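Local coordinates for protein cryptochrome DASH (Arabidopsis thaliana, PDB 2J4D) that repairs cyclobutane pyrimidine dimers in single-stranded DNA as a light-driven FAD photolyase with a folate antenna, and may also act as a photoreceptor, at the 5,10-methenyl-6,7,8-trihydrofolic acid site. Numbering follows the deposited sequence.

The 5,10-methenyl-6,7,8-trihydrofolic acid site. Residues 83, 89, 146-149, 341, 344-345, 417, 423, 425, 429. With MHF (5,10-methenyl-6,7,8-trihydrofolic acid), chain B.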
loop_
_atom_site.group_PDB
_atom_site.type_symbol
_atom_site.label_atom_id
_atom_site.label_comp_id
_atom_site.label_asym_id
_atom_site.label_seq_id
_atom_site.Cartn_x
_atom_site.Cartn_y
_atom_site.Cartn_z
ATOM N N HIS A 83 -13.872 10.285 4.923
ATOM C CA HIS A 83 -15.308 10.255 4.670
ATOM C C HIS A 83 -16.306 10.443 5.804
ATOM O O HIS A 83 -17.115 11.381 5.783
ATOM C CB HIS A 83 -15.635 8.964 3.908
ATOM C CG HIS A 83 -17.018 8.924 3.336
ATOM N ND1 HIS A 83 -18.125 8.582 4.083
ATOM C CD2 HIS A 83 -17.471 9.165 2.082
ATOM C CE1 HIS A 83 -19.199 8.611 3.313
ATOM N NE2 HIS A 83 -18.830 8.961 2.094
ATOM N N LYS A 89 -7.214 13.262 5.126
ATOM C CA LYS A 89 -7.324 12.225 4.099
ATOM C C LYS A 89 -5.974 11.526 3.927
ATOM O O LYS A 89 -5.903 10.301 3.795
ATOM C CB LYS A 89 -7.802 12.836 2.778
ATOM C CG LYS A 89 -8.003 11.834 1.639
ATOM C CD LYS A 89 -9.094 10.798 1.945
ATOM C CE LYS A 89 -9.422 9.976 0.687
ATOM N NZ LYS A 89 -10.398 8.865 0.943
ATOM N N CYS A 146 -12.158 1.065 -6.250
ATOM C CA CYS A 146 -13.133 1.679 -5.350
ATOM C C CYS A 146 -13.810 2.952 -5.840
ATOM O O CYS A 146 -13.302 3.655 -6.712
ATOM C CB CYS A 146 -12.487 1.918 -3.981
ATOM S SG CYS A 146 -11.908 0.364 -3.235
ATOM N N SER A 147 -14.976 3.215 -5.257
ATOM C CA SER A 147 -15.821 4.371 -5.569
ATOM C C SER A 147 -15.134 5.683 -5.951
ATOM O O SER A 147 -15.368 6.226 -7.035
ATOM C CB SER A 147 -16.762 4.642 -4.383
ATOM O OG SER A 147 -17.402 5.902 -4.519
ATOM N N GLU A 148 -14.303 6.204 -5.053
ATOM C CA GLU A 148 -13.628 7.469 -5.302
ATOM C C GLU A 148 -12.749 7.466 -6.545
ATOM O O GLU A 148 -12.821 8.387 -7.364
ATOM C CB GLU A 148 -12.802 7.868 -4.068
ATOM C CG GLU A 148 -13.667 8.322 -2.899
ATOM C CD GLU A 148 -12.884 8.535 -1.619
ATOM O OE1 GLU A 148 -11.636 8.433 -1.636
ATOM O OE2 GLU A 148 -13.526 8.802 -0.589
ATOM N N GLU A 149 -11.933 6.426 -6.689
ATOM C CA GLU A 149 -11.036 6.327 -7.827
ATOM C C GLU A 149 -11.778 6.102 -9.147
ATOM O O GLU A 149 -11.392 6.648 -10.177
ATOM C CB GLU A 149 -10.010 5.211 -7.599
ATOM C CG GLU A 149 -8.977 5.543 -6.521
ATOM C CD GLU A 149 -9.399 5.117 -5.117
ATOM O OE1 GLU A 149 -10.606 4.994 -4.837
ATOM O OE2 GLU A 149 -8.501 4.903 -4.277
ATOM N N ASN A 341 -19.458 -0.397 -2.411
ATOM C CA ASN A 341 -19.453 0.426 -1.215
ATOM C C ASN A 341 -19.886 -0.249 0.080
ATOM O O ASN A 341 -19.829 0.367 1.137
ATOM C CB ASN A 341 -20.263 1.698 -1.455
ATOM C CG ASN A 341 -19.696 2.529 -2.586
ATOM O OD1 ASN A 341 -18.479 2.615 -2.750
ATOM N ND2 ASN A 341 -20.569 3.158 -3.363
ATOM N N PHE A 344 -17.460 -0.126 2.879
ATOM C CA PHE A 344 -17.307 1.020 3.765
ATOM C C PHE A 344 -18.472 1.262 4.720
ATOM O O PHE A 344 -18.395 2.133 5.588
ATOM C CB PHE A 344 -17.093 2.273 2.922
ATOM C CG PHE A 344 -16.056 2.104 1.841
ATOM C CD1 PHE A 344 -14.716 1.931 2.169
ATOM C CD2 PHE A 344 -16.419 2.143 0.493
ATOM C CE1 PHE A 344 -13.738 1.804 1.169
ATOM C CE2 PHE A 344 -15.456 2.018 -0.523
ATOM C CZ PHE A 344 -14.112 1.850 -0.188
ATOM N N HIS A 345 -19.544 0.498 4.557
ATOM C CA HIS A 345 -20.737 0.660 5.383
ATOM C C HIS A 345 -20.619 -0.018 6.737
ATOM O O HIS A 345 -19.975 -1.063 6.862
ATOM C CB HIS A 345 -21.950 0.134 4.614
ATOM C CG HIS A 345 -22.249 0.917 3.372
ATOM N ND1 HIS A 345 -22.889 0.373 2.281
ATOM C CD2 HIS A 345 -21.990 2.207 3.051
ATOM C CE1 HIS A 345 -23.007 1.292 1.338
ATOM N NE2 HIS A 345 -22.471 2.414 1.780
ATOM N N GLU A 417 -6.479 4.833 7.740
ATOM C CA GLU A 417 -6.414 5.487 6.434
ATOM C C GLU A 417 -5.560 6.758 6.507
ATOM O O GLU A 417 -4.789 7.066 5.594
ATOM C CB GLU A 417 -7.816 5.829 5.920
ATOM C CG GLU A 417 -7.773 6.691 4.641
ATOM C CD GLU A 417 -9.096 6.765 3.900
ATOM O OE1 GLU A 417 -10.129 6.299 4.437
ATOM O OE2 GLU A 417 -9.096 7.299 2.771
ATOM N N TYR A 423 -1.450 2.442 3.222
ATOM C CA TYR A 423 -2.895 2.500 3.104
ATOM C C TYR A 423 -3.355 2.144 1.706
ATOM O O TYR A 423 -2.887 2.713 0.722
ATOM C CB TYR A 423 -3.444 3.881 3.434
ATOM C CG TYR A 423 -4.905 3.991 3.048
ATOM C CD1 TYR A 423 -5.872 3.216 3.696
ATOM C CD2 TYR A 423 -5.314 4.824 2.007
ATOM C CE1 TYR A 423 -7.213 3.266 3.316
ATOM C CE2 TYR A 423 -6.657 4.883 1.613
ATOM C CZ TYR A 423 -7.597 4.100 2.277
ATOM O OH TYR A 423 -8.922 4.148 1.910
ATOM N N PRO A 425 -7.304 1.145 0.091
ATOM C CA PRO A 425 -8.695 0.941 0.498
ATOM C C PRO A 425 -9.155 -0.508 0.555
ATOM O O PRO A 425 -9.849 -0.901 1.494
ATOM C CB PRO A 425 -9.489 1.767 -0.517
ATOM C CG PRO A 425 -8.596 1.786 -1.729
ATOM C CD PRO A 425 -7.221 1.986 -1.115
ATOM N N TYR A 429 -9.874 -1.516 4.462
ATOM C CA TYR A 429 -11.260 -1.763 4.804
ATOM C C TYR A 429 -11.586 -3.248 4.736
ATOM O O TYR A 429 -12.431 -3.737 5.483
ATOM C CB TYR A 429 -12.153 -0.924 3.896
ATOM C CG TYR A 429 -12.086 0.538 4.279
ATOM C CD1 TYR A 429 -12.925 1.054 5.275
ATOM C CD2 TYR A 429 -11.134 1.393 3.703
ATOM C CE1 TYR A 429 -12.820 2.379 5.692
ATOM C CE2 TYR A 429 -11.017 2.731 4.120
ATOM C CZ TYR A 429 -11.865 3.212 5.115
ATOM O OH TYR A 429 -11.764 4.516 5.552
HETATM N N1 MHF B . -10.308 5.432 0.030
HETATM C C2 MHF B . -10.102 5.210 -1.312
HETATM N NA2 MHF B . -8.825 5.122 -1.782
HETATM N N3 MHF B . -11.131 5.080 -2.167
HETATM C C4 MHF B . -12.426 5.187 -1.740
HETATM O O4 MHF B . -13.361 5.075 -2.544
HETATM C C4A MHF B . -12.681 5.437 -0.359
HETATM N N5 MHF B . -13.978 5.610 0.186
HETATM C C6 MHF B . -14.195 6.213 1.547
HETATM C C7 MHF B . -13.185 5.528 2.495
HETATM N N8 MHF B . -11.832 5.773 1.896
HETATM C C8A MHF B . -11.593 5.549 0.531
HETATM C C9 MHF B . -15.696 5.989 1.886
HETATM N N10 MHF B . -16.161 5.145 0.758
HETATM C C11 MHF B . -15.318 5.493 -0.393
HETATM C C12 MHF B . -20.345 5.425 -0.190
HETATM C C13 MHF B . -19.898 5.165 1.141
HETATM C C14 MHF B . -18.538 5.103 1.438
HETATM C C15 MHF B . -17.564 5.300 0.423
HETATM C C16 MHF B . -18.017 5.588 -0.925
HETATM C C17 MHF B . -19.392 5.652 -1.224
HETATM C C MHF B . -21.806 5.428 -0.472
HETATM O O MHF B . -22.588 5.205 0.445
HETATM N N MHF B . -22.280 5.652 -1.718
HETATM C CA MHF B . -23.721 5.619 -1.969
HETATM C CB MHF B . -24.081 6.520 -3.150
HETATM C CG MHF B . -23.714 7.969 -2.956
HETATM C CD MHF B . -24.369 8.566 -1.730
HETATM O OE1 MHF B . -25.605 8.749 -1.753
HETATM O OE2 MHF B . -23.652 8.832 -0.739
HETATM C CT MHF B . -24.170 4.186 -2.270
HETATM O O1 MHF B . -23.298 3.334 -2.541
HETATM O O2 MHF B . -25.391 3.925 -2.239
#
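Glu149, from helix 147-161, meets the guanidine-like edge of the pterin of the methenyl-folate MHF. Its chain bends at chi2 (90°), so the carboxylate faces both nitrogens. Glu149 OE2 takes the amino group MHF NA2 through its syn lone pair at 2.5 Å, a nearly straight bond. Glu149 OE1 accepts a hydrogen bond from the ring nitrogen MHF N3 at 2.7 Å. The backbone N of Glu148, in the first turn of the same helix, donates to the carbonyl MHF O4 at 2.9 Å. On the opposite edge, Glu417 reaches N8 with an extended chain, CG anti to the backbone N. Glu417 OE1 accepts from MHF N8 at 3.1 Å through the syn lone pair and also from the Tyr429 hydroxyl. Lys89 NZ holds Glu417 OE2 at 2.7 Å. Lys89 also bridges to Glu148 OE1, so one cation joins two carboxylates and probably favours their charged forms. An alanine in place of Glu417 would remove the N8 acceptor and would probably leave Lys89 and Tyr429 less firmly placed. Tyr423 OH meets MHF N1 tip-on at 2.7 Å, with N1 in the plane of the phenol, and would probably donate the hydrogen bond.

The Glu148 carboxylate lies over one pterin face, with Glu148 CD 3.3 Å from MHF C4A. Pro425 packs against the other face near C2 and NA2. Phe344 lies on that same side; N10 sits over the face of its ring, toward the rim, and the methenyl carbon C11 lies near CE2. His83 covers the opposite side; the His83 ring and the MHF benzoyl ring (C12 to C17) stack off-centre, their planes 8° apart. His345 NE2 donates in its ring plane to the benzoyl amide O. Asn341 ND2 donates, nearly in its amide plane, to O1 of the alpha-carboxylate of the glutamate tail.

The pocket thus reads the pterin edges and sandwiches the conjugated system. It holds the antenna chromophore that gathers light for the FAD.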